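Local coordinates for aromatic-L-amino-acid decarboxylase (Catharanthus roseus, PDB 6EEW), which catalyses the pyridoxal-phosphate-dependent decarboxylation of L-tryptophan to tryptamine and of 5-hydroxy-L-tryptophan to serotonin, working as a homodimer, at residues R28-R33 / E72-I77; T174-R179 / R340-N345; R179-E184 / P335-R340. One frame throughout, in Å; residues are numbered along the deposited sequence.

Interaction 1 of 3, residues R28-R33 / E72-I77; sequences RKQAHR and EPLDDI
The guanidinium of Arg33 meets the carboxylate of Asp75 at its edge: Asp75 OD1 lies close to the guanidinium plane, and Asp75 CG is in that plane too. Leu74 approaches the same group obliquely, its CG 4.4 Å from Arg33 NH1. The carboxylate does not lie flat against the arginine; the two planes are turned 56° apart, and OD1 alone takes the hydrogen bond from Arg33. Arg33 NH1 donates to Asp75 OD1 over 2.6 Å in an almost straight bond (174° at the hydrogen), and it meets that oxygen nearly head-on, in the direction of the C-O bond. Arg33 NH2 stays 3.4 Å from Asp75 OD1, so the salt bridge rests on a single hydrogen bond and not on a two-pronged grip.

Length is what arginine offers here. With CG anti to the backbone N (chi1 173°) and the chain extended from CG to NE, the charge is carried right across the gap between two backbones whose closest CA atoms, those of Gln30 and Leu74, are 8.8 Å apart. Asp75 is short and needs only to present its OD1, the two side chains crossing at about a right angle. Beside the ion pair there is an apolar touch, Gln30 CG against Leu74 CD2 at 4.2 Å. Gln30 suits this border because its methylenes can face the leucine while its amide NE2 bonds to Glu26, one turn earlier on the same helix.

On the other flank of helix 24-44, Arg28 and His32 bond to Asp36 of the second subunit. The contact is a salt bridge at the surface beside a single aliphatic touch, joining the N-terminal helix to the first turn of helix 74-85, where Pro73 is the N-cap residue, at the periphery of this group II decarboxylase dimer.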
loop_
_atom_site.group_PDB
_atom_site.type_symbol
_atom_site.label_atom_id
_atom_site.label_comp_id
_atom_site.label_asym_id
_atom_site.label_seq_id
_atom_site.Cartn_x
_atom_site.Cartn_y
_atom_site.Cartn_z
ATOM N N ARG A 28 0.866 -23.337 -13.734
ATOM C CA ARG A 28 2.100 -23.310 -14.501
ATOM C C ARG A 28 1.805 -22.937 -15.945
ATOM O O ARG A 28 2.440 -22.042 -16.518
ATOM C CB ARG A 28 2.787 -24.675 -14.398
ATOM C CG ARG A 28 4.198 -24.737 -14.962
ATOM C CD ARG A 28 4.713 -26.183 -15.031
ATOM N NE ARG A 28 4.548 -26.881 -13.756
ATOM C CZ ARG A 28 5.369 -26.759 -12.710
ATOM N NH1 ARG A 28 6.419 -25.954 -12.765
ATOM N NH2 ARG A 28 5.125 -27.429 -11.596
ATOM N N LYS A 29 0.810 -23.598 -16.537
ATOM C CA LYS A 29 0.451 -23.344 -17.931
ATOM C C LYS A 29 0.088 -21.877 -18.155
ATOM O O LYS A 29 0.700 -21.174 -18.978
ATOM C CB LYS A 29 -0.724 -24.249 -18.309
ATOM C CG LYS A 29 -1.218 -24.137 -19.736
ATOM C CD LYS A 29 -2.288 -25.199 -20.012
ATOM C CE LYS A 29 -2.609 -25.325 -21.497
ATOM N NZ LYS A 29 -3.487 -26.499 -21.780
ATOM N N GLN A 30 -0.900 -21.391 -17.403
ATOM C CA GLN A 30 -1.401 -20.040 -17.628
ATOM C C GLN A 30 -0.321 -18.999 -17.358
ATOM O O GLN A 30 -0.191 -18.015 -18.102
ATOM C CB GLN A 30 -2.631 -19.795 -16.760
ATOM C CG GLN A 30 -3.752 -20.798 -17.007
ATOM C CD GLN A 30 -4.957 -20.570 -16.107
ATOM O OE1 GLN A 30 -4.984 -19.630 -15.309
ATOM N NE2 GLN A 30 -5.960 -21.441 -16.222
ATOM N N ALA A 31 0.474 -19.200 -16.305
ATOM C CA ALA A 31 1.517 -18.234 -15.988
ATOM C C ALA A 31 2.590 -18.204 -17.075
ATOM O O ALA A 31 3.067 -17.126 -17.444
ATOM C CB ALA A 31 2.124 -18.538 -14.618
ATOM N N HIS A 32 2.986 -19.363 -17.607
ATOM C CA HIS A 32 3.921 -19.336 -18.728
ATOM C C HIS A 32 3.349 -18.516 -19.878
ATOM O O HIS A 32 4.061 -17.718 -20.519
ATOM C CB HIS A 32 4.242 -20.756 -19.205
ATOM C CG HIS A 32 5.231 -21.488 -18.350
ATOM N ND1 HIS A 32 6.351 -20.886 -17.825
ATOM C CD2 HIS A 32 5.293 -22.788 -17.971
ATOM C CE1 HIS A 32 7.040 -21.771 -17.125
ATOM N NE2 HIS A 32 6.421 -22.934 -17.198
ATOM N N ARG A 33 2.056 -18.709 -20.156
ATOM C CA ARG A 33 1.431 -17.963 -21.242
ATOM C C ARG A 33 1.489 -16.467 -20.980
ATOM O O ARG A 33 1.767 -15.671 -21.889
ATOM C CB ARG A 33 -0.014 -18.419 -21.437
ATOM C CG ARG A 33 -0.760 -17.561 -22.433
ATOM C CD ARG A 33 -2.183 -18.008 -22.656
ATOM N NE ARG A 33 -2.802 -17.145 -23.654
ATOM C CZ ARG A 33 -3.995 -17.356 -24.198
ATOM N NH1 ARG A 33 -4.711 -18.414 -23.839
ATOM N NH2 ARG A 33 -4.466 -16.511 -25.109
ATOM N N GLU A 72 -15.636 -17.390 -18.132
ATOM C CA GLU A 72 -15.270 -17.025 -19.490
ATOM C C GLU A 72 -13.901 -17.604 -19.828
ATOM O O GLU A 72 -13.033 -17.710 -18.958
ATOM C CB GLU A 72 -15.241 -15.503 -19.684
ATOM C CG GLU A 72 -16.628 -14.873 -19.750
ATOM C CD GLU A 72 -16.595 -13.365 -19.959
ATOM O OE1 GLU A 72 -16.419 -12.627 -18.970
ATOM O OE2 GLU A 72 -16.755 -12.918 -21.117
ATOM N N PRO A 73 -13.675 -17.995 -21.079
ATOM C CA PRO A 73 -12.389 -18.609 -21.434
ATOM C C PRO A 73 -11.263 -17.588 -21.445
ATOM O O PRO A 73 -11.456 -16.409 -21.754
ATOM C CB PRO A 73 -12.642 -19.189 -22.832
ATOM C CG PRO A 73 -13.786 -18.389 -23.381
ATOM C CD PRO A 73 -14.624 -17.967 -22.207
ATOM N N LEU A 74 -10.074 -18.041 -21.045
ATOM C CA LEU A 74 -8.958 -17.108 -20.946
ATOM C C LEU A 74 -8.633 -16.484 -22.297
ATOM O O LEU A 74 -8.200 -15.332 -22.347
ATOM C CB LEU A 74 -7.729 -17.801 -20.352
ATOM C CG LEU A 74 -6.483 -16.945 -20.126
ATOM C CD1 LEU A 74 -6.813 -15.786 -19.234
ATOM C CD2 LEU A 74 -5.392 -17.772 -19.485
ATOM N N ASP A 75 -8.872 -17.209 -23.398
ATOM C CA ASP A 75 -8.617 -16.661 -24.730
ATOM C C ASP A 75 -9.416 -15.388 -24.970
ATOM O O ASP A 75 -8.886 -14.401 -25.496
ATOM C CB ASP A 75 -8.956 -17.699 -25.801
ATOM C CG ASP A 75 -8.009 -18.880 -25.794
ATOM O OD1 ASP A 75 -6.991 -18.819 -25.075
ATOM O OD2 ASP A 75 -8.297 -19.881 -26.490
ATOM N N ASP A 76 -10.697 -15.389 -24.595
ATOM C CA ASP A 76 -11.505 -14.185 -24.768
ATOM C C ASP A 76 -10.951 -13.032 -23.939
ATOM O O ASP A 76 -10.892 -11.888 -24.409
ATOM C CB ASP A 76 -12.958 -14.469 -24.386
ATOM C CG ASP A 76 -13.655 -15.401 -25.363
ATOM O OD1 ASP A 76 -13.090 -15.668 -26.448
ATOM O OD2 ASP A 76 -14.771 -15.868 -25.044
ATOM N N ILE A 77 -10.515 -13.322 -22.712
ATOM C CA ILE A 77 -10.002 -12.282 -21.829
ATOM C C ILE A 77 -8.731 -11.677 -22.403
ATOM O O ILE A 77 -8.551 -10.456 -22.412
ATOM C CB ILE A 77 -9.757 -12.854 -20.424
ATOM C CG1 ILE A 77 -11.055 -13.430 -19.847
ATOM C CG2 ILE A 77 -9.160 -11.775 -19.523
ATOM C CD1 ILE A 77 -10.896 -14.011 -18.460
#

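Interaction 2 of 3, residues T174-R179 / R340-N345; sequences TIIAAR and RALTTN
Ala341 sets its methyl against the backbone of Ala177, and the contact is van der Waals packing, with no hydrogen bond across it. It is a close, alanine-mediated approach of helix 167-186 to the C-terminal end of helix 335-341 in the large, pyridoxal-phosphate-binding domain. Ala341 CB lies 3.3 Å from Ala177 CA, and its distance to the methyl carbon Ala177 CB is 3.9 Å. Alanine suits both places: the CA atoms of this pair are just 4.7 Å apart, a spacing that small side chains permit.

Larger aliphatic groups close one flank. Ile176 uses its CG2 branch, which is anti to the backbone N while CG1 stands beside it (chi1 -70°). That methyl lies 4.1 Å from Ala341 CB and 4.3 Å from Leu342 CD1, bridging the last residue of helix 335-341 and the first residue beyond it. The branched isoleucine can meanwhile rest its CG1 over one face of the Arg179 guanidinium, 4.0 Å above the plane and offset toward the rim of the group.

Polar bonding belongs to the chain leaving the helix. Thr343 OG1 accepts from Asn345 N at 3.0 Å, forming an ST turn, and Asn345 OD1 in turn caps the next helix by accepting from Glu347 N. Leu212 of the second subunit packs on both Ile176 and Leu342, while Lys211 of that subunit bonds to the carbonyl oxygens of Arg340 and Thr343.

The fit of the two segments thus depends on shape and on the burial of methyl groups, whereas Thr343 OG1, Asn345 OD1 and the two carbonyl oxygens bond away from the interface between them.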
loop_
_atom_site.group_PDB
_atom_site.type_symbol
_atom_site.label_atom_id
_atom_site.label_comp_id
_atom_site.label_asym_id
_atom_site.label_seq_id
_atom_site.Cartn_x
_atom_site.Cartn_y
_atom_site.Cartn_z
ATOM N N THR A 174 5.848 9.975 9.419
ATOM C CA THR A 174 6.789 10.808 10.170
ATOM C C THR A 174 6.109 12.043 10.730
ATOM O O THR A 174 6.436 12.484 11.843
ATOM C CB THR A 174 8.011 11.194 9.317
ATOM O OG1 THR A 174 7.627 12.081 8.255
ATOM C CG2 THR A 174 8.667 9.957 8.759
ATOM N N ILE A 175 5.140 12.595 9.999
ATOM C CA ILE A 175 4.381 13.739 10.502
ATOM C C ILE A 175 3.600 13.359 11.754
ATOM O O ILE A 175 3.507 14.143 12.709
ATOM C CB ILE A 175 3.425 14.270 9.420
ATOM C CG1 ILE A 175 4.188 14.709 8.180
ATOM C CG2 ILE A 175 2.584 15.412 9.971
ATOM C CD1 ILE A 175 3.272 15.318 7.118
ATOM N N ILE A 176 2.999 12.169 11.766
ATOM C CA ILE A 176 2.239 11.778 12.952
ATOM C C ILE A 176 3.184 11.545 14.124
ATOM O O ILE A 176 2.878 11.903 15.268
ATOM C CB ILE A 176 1.377 10.531 12.675
ATOM C CG1 ILE A 176 0.216 10.871 11.731
ATOM C CG2 ILE A 176 0.869 9.963 13.995
ATOM C CD1 ILE A 176 -0.615 9.700 11.323
ATOM N N ALA A 177 4.345 10.941 13.864
ATOM C CA ALA A 177 5.345 10.764 14.914
ATOM C C ALA A 177 5.720 12.102 15.544
ATOM O O ALA A 177 5.738 12.249 16.775
ATOM C CB ALA A 177 6.583 10.064 14.344
ATOM N N ALA A 178 6.020 13.096 14.712
ATOM C CA ALA A 178 6.355 14.414 15.242
ATOM C C ALA A 178 5.186 15.004 16.025
ATOM O O ALA A 178 5.369 15.564 17.123
ATOM C CB ALA A 178 6.770 15.345 14.104
ATOM N N ARG A 179 3.977 14.915 15.452
ATOM C CA ARG A 179 2.775 15.421 16.115
ATOM C C ARG A 179 2.607 14.805 17.493
ATOM O O ARG A 179 2.308 15.502 18.465
ATOM C CB ARG A 179 1.537 15.138 15.256
ATOM C CG ARG A 179 0.208 15.662 15.853
ATOM C CD ARG A 179 -1.008 14.948 15.216
ATOM N NE ARG A 179 -1.132 13.578 15.716
ATOM C CZ ARG A 179 -1.860 12.625 15.143
ATOM N NH1 ARG A 179 -2.536 12.873 14.026
ATOM N NH2 ARG A 179 -1.885 11.413 15.674
ATOM N N ARG A 340 5.896 4.784 19.134
ATOM C CA ARG A 340 4.945 5.409 20.043
ATOM C C ARG A 340 3.811 6.034 19.259
ATOM O O ARG A 340 2.635 5.912 19.631
ATOM C CB ARG A 340 5.642 6.465 20.899
ATOM C CG ARG A 340 6.605 5.873 21.886
ATOM C CD ARG A 340 7.204 6.917 22.785
ATOM N NE ARG A 340 6.250 7.469 23.736
ATOM C CZ ARG A 340 5.910 6.849 24.858
ATOM N NH1 ARG A 340 6.421 5.654 25.126
ATOM N NH2 ARG A 340 5.058 7.409 25.704
ATOM N N ALA A 341 4.146 6.699 18.150
ATOM C CA ALA A 341 3.120 7.408 17.399
ATOM C C ALA A 341 2.072 6.455 16.838
ATOM O O ALA A 341 0.882 6.788 16.805
ATOM C CB ALA A 341 3.764 8.207 16.267
ATOM N N LEU A 342 2.485 5.258 16.411
ATOM C CA LEU A 342 1.636 4.376 15.614
ATOM C C LEU A 342 0.960 3.280 16.436
ATOM O O LEU A 342 0.588 2.238 15.885
ATOM C CB LEU A 342 2.451 3.746 14.484
ATOM C CG LEU A 342 2.456 4.468 13.138
ATOM C CD1 LEU A 342 2.484 5.988 13.337
ATOM C CD2 LEU A 342 3.646 4.009 12.307
ATOM N N THR A 343 0.768 3.487 17.734
ATOM C CA THR A 343 0.083 2.487 18.539
ATOM C C THR A 343 -0.715 3.182 19.624
ATOM O O THR A 343 -0.456 4.336 19.971
ATOM C CB THR A 343 1.056 1.495 19.182
ATOM O OG1 THR A 343 0.313 0.490 19.881
ATOM C CG2 THR A 343 1.942 2.208 20.179
ATOM N N THR A 344 -1.743 2.488 20.113
ATOM C CA THR A 344 -2.479 2.948 21.279
ATOM C C THR A 344 -2.172 2.105 22.510
ATOM O O THR A 344 -2.693 2.395 23.592
ATOM C CB THR A 344 -3.992 2.973 21.005
ATOM O OG1 THR A 344 -4.410 1.750 20.379
ATOM C CG2 THR A 344 -4.359 4.151 20.114
ATOM N N ASN A 345 -1.311 1.089 22.380
ATOM C CA ASN A 345 -1.046 0.108 23.426
ATOM C C ASN A 345 -0.586 0.779 24.714
ATOM O O ASN A 345 0.516 1.339 24.767
ATOM C CB ASN A 345 0.001 -0.901 22.951
ATOM C CG ASN A 345 0.235 -2.022 23.950
ATOM O OD1 ASN A 345 -0.057 -1.895 25.142
ATOM N ND2 ASN A 345 0.775 -3.127 23.463
#

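Interaction 3 of 3, residues R179-E184 / P335-R340; sequences RERALE and PHLLLR
A helix-helix contact within the pyridoxal-phosphate-binding large domain, characteristic of fold type I enzymes, brings the C-terminal half of helix 167-186 against helix 335-341. One part is a salt bridge. Glu184 OE1 takes two hydrogen bonds from Arg340, one from NH2 at 3.0 Å and a longer one from NE at 3.3 Å. The arginine thus grips side-on through NE and one NH2 hydrogen, and both donors converge on a single oxygen lying close to the guanidinium plane. The carboxylate is swung 72° away from that plane. The NE bond uses the syn lone pair of OE1, whereas NH2 approaches on the syn side but from 33° out of the carboxylate plane.

Arg340 is bent at chi3 (70°), which turns its NE and NH2 edge to the glutamate. A long, flexible chain with several donors is well suited here, because its third nitrogen, NH1, bonds to the carbonyl oxygen of Leu349, and the side chain also packs on Tyr348, an L-tryptophan-binding residue. Glu184, extended beyond CG, reaches across without a bend.

Along helix 167-186, the CB of Glu180 points toward helix 335-341, but its carboxylate turns to the neighbouring Arg179, whose NH2 donates to Glu180 OE2 at 2.8 Å. Arg179 also bonds to the carbonyl oxygens of Lys211 and Leu212 of the second subunit.

The remaining touch is made by Leu337, which offers its two methyl branches to Arg181, with Trp283 packing on both residues. Leucine suits the place because its branches can meet different parts of the arginine: Leu337 CD2 lies by the aliphatic Arg181 CD at 4.2 Å, while Leu337 CD1 comes obliquely to the guanidinium, 3.7 Å from Arg181 NH1.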
loop_
_atom_site.group_PDB
_atom_site.type_symbol
_atom_site.label_atom_id
_atom_site.label_comp_id
_atom_site.label_asym_id
_atom_site.label_seq_id
_atom_site.Cartn_x
_atom_site.Cartn_y
_atom_site.Cartn_z
ATOM N N ARG A 179 3.977 14.915 15.452
ATOM C CA ARG A 179 2.775 15.421 16.115
ATOM C C ARG A 179 2.607 14.805 17.493
ATOM O O ARG A 179 2.308 15.502 18.465
ATOM C CB ARG A 179 1.537 15.138 15.256
ATOM C CG ARG A 179 0.208 15.662 15.853
ATOM C CD ARG A 179 -1.008 14.948 15.216
ATOM N NE ARG A 179 -1.132 13.578 15.716
ATOM C CZ ARG A 179 -1.860 12.625 15.143
ATOM N NH1 ARG A 179 -2.536 12.873 14.026
ATOM N NH2 ARG A 179 -1.885 11.413 15.674
ATOM N N GLU A 180 2.792 13.493 17.596
ATOM C CA GLU A 180 2.559 12.824 18.867
ATOM C C GLU A 180 3.652 13.164 19.872
ATOM O O GLU A 180 3.382 13.261 21.069
ATOM C CB GLU A 180 2.433 11.316 18.674
ATOM C CG GLU A 180 1.069 10.853 18.149
ATOM C CD GLU A 180 -0.127 11.301 19.003
ATOM O OE1 GLU A 180 -0.035 11.301 20.257
ATOM O OE2 GLU A 180 -1.169 11.668 18.410
ATOM N N ARG A 181 4.899 13.329 19.422
ATOM C CA ARG A 181 5.917 13.818 20.352
ATOM C C ARG A 181 5.464 15.129 20.981
ATOM O O ARG A 181 5.476 15.298 22.216
ATOM C CB ARG A 181 7.255 14.008 19.642
ATOM C CG ARG A 181 8.322 14.549 20.577
ATOM C CD ARG A 181 9.688 14.614 19.942
ATOM N NE ARG A 181 9.733 15.481 18.774
ATOM C CZ ARG A 181 10.802 15.560 17.987
ATOM N NH1 ARG A 181 11.864 14.822 18.265
ATOM N NH2 ARG A 181 10.816 16.361 16.928
ATOM N N ALA A 182 5.002 16.056 20.138
ATOM C CA ALA A 182 4.494 17.320 20.667
ATOM C C ALA A 182 3.307 17.100 21.608
ATOM O O ALA A 182 3.282 17.645 22.713
ATOM C CB ALA A 182 4.110 18.263 19.524
ATOM N N LEU A 183 2.322 16.289 21.198
ATOM C CA LEU A 183 1.096 16.152 21.993
ATOM C C LEU A 183 1.366 15.481 23.336
ATOM O O LEU A 183 0.723 15.806 24.338
ATOM C CB LEU A 183 0.032 15.369 21.230
ATOM C CG LEU A 183 -0.491 15.954 19.914
ATOM C CD1 LEU A 183 -1.575 15.040 19.320
ATOM C CD2 LEU A 183 -0.975 17.395 20.066
ATOM N N GLU A 184 2.279 14.513 23.376
ATOM C CA GLU A 184 2.634 13.929 24.662
ATOM C C GLU A 184 3.368 14.944 25.532
ATOM O O GLU A 184 3.211 14.927 26.761
ATOM C CB GLU A 184 3.482 12.665 24.470
ATOM C CG GLU A 184 2.763 11.485 23.828
ATOM C CD GLU A 184 3.615 10.222 23.826
ATOM O OE1 GLU A 184 4.581 10.151 24.618
ATOM O OE2 GLU A 184 3.339 9.308 23.017
ATOM N N PRO A 335 13.445 5.270 15.901
ATOM C CA PRO A 335 12.236 4.455 15.695
ATOM C C PRO A 335 11.242 4.557 16.841
ATOM O O PRO A 335 10.041 4.604 16.577
ATOM C CB PRO A 335 12.797 3.035 15.534
ATOM C CG PRO A 335 14.163 3.230 15.010
ATOM C CD PRO A 335 14.677 4.498 15.652
ATOM N N HIS A 336 11.696 4.644 18.096
ATOM C CA HIS A 336 10.754 4.640 19.207
ATOM C C HIS A 336 9.761 5.794 19.111
ATOM O O HIS A 336 8.617 5.663 19.559
ATOM C CB HIS A 336 11.497 4.675 20.540
ATOM C CG HIS A 336 12.052 6.020 20.882
ATOM N ND1 HIS A 336 11.467 6.853 21.813
ATOM C CD2 HIS A 336 13.137 6.680 20.413
ATOM C CE1 HIS A 336 12.169 7.971 21.900
ATOM N NE2 HIS A 336 13.188 7.888 21.064
ATOM N N LEU A 337 10.150 6.922 18.516
ATOM C CA LEU A 337 9.162 7.981 18.336
ATOM C C LEU A 337 8.105 7.561 17.329
ATOM O O LEU A 337 6.908 7.776 17.550
ATOM C CB LEU A 337 9.837 9.272 17.882
ATOM C CG LEU A 337 10.809 9.947 18.837
ATOM C CD1 LEU A 337 11.501 11.102 18.121
ATOM C CD2 LEU A 337 10.072 10.452 20.071
ATOM N N LEU A 338 8.525 6.898 16.246
ATOM C CA LEU A 338 7.568 6.376 15.273
ATOM C C LEU A 338 6.649 5.339 15.903
ATOM O O LEU A 338 5.432 5.359 15.699
ATOM C CB LEU A 338 8.302 5.748 14.098
ATOM C CG LEU A 338 7.388 5.190 13.003
ATOM C CD1 LEU A 338 6.701 6.333 12.263
ATOM C CD2 LEU A 338 8.161 4.268 12.060
ATOM N N LEU A 339 7.234 4.389 16.624
ATOM C CA LEU A 339 6.471 3.322 17.248
ATOM C C LEU A 339 5.462 3.878 18.249
ATOM O O LEU A 339 4.276 3.532 18.204
ATOM C CB LEU A 339 7.440 2.342 17.906
ATOM C CG LEU A 339 7.855 1.223 16.958
ATOM C CD1 LEU A 339 8.019 1.774 15.554
ATOM C CD2 LEU A 339 9.130 0.557 17.425
ATOM N N ARG A 340 5.896 4.784 19.134
ATOM C CA ARG A 340 4.945 5.409 20.043
ATOM C C ARG A 340 3.811 6.034 19.259
ATOM O O ARG A 340 2.635 5.912 19.631
ATOM C CB ARG A 340 5.642 6.465 20.899
ATOM C CG ARG A 340 6.605 5.873 21.886
ATOM C CD ARG A 340 7.204 6.917 22.785
ATOM N NE ARG A 340 6.250 7.469 23.736
ATOM C CZ ARG A 340 5.910 6.849 24.858
ATOM N NH1 ARG A 340 6.421 5.654 25.126
ATOM N NH2 ARG A 340 5.058 7.409 25.704
#

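How the interactions relate
From the N terminus, interaction 1 comes first, closing a 38-residue loop that brings helix 74-85 back to the N-terminal helix 24-44. It is complete before the other two begin and stands apart, its nearest atoms about 35 Å from interaction 2. Interactions 2 and 3 both join helix 167-186 to helix 335-341, across a span holding most strands of the seven-stranded sheet. Interaction 3 is the inner of the two, and interaction 2 encloses it; they share Arg179 and Arg340, and their centres lie about 4 Å apart. Together they form one continuous helix pairing, buried at Ala177 and Ala341 and salt-bridged outside. All three also touch the second subunit.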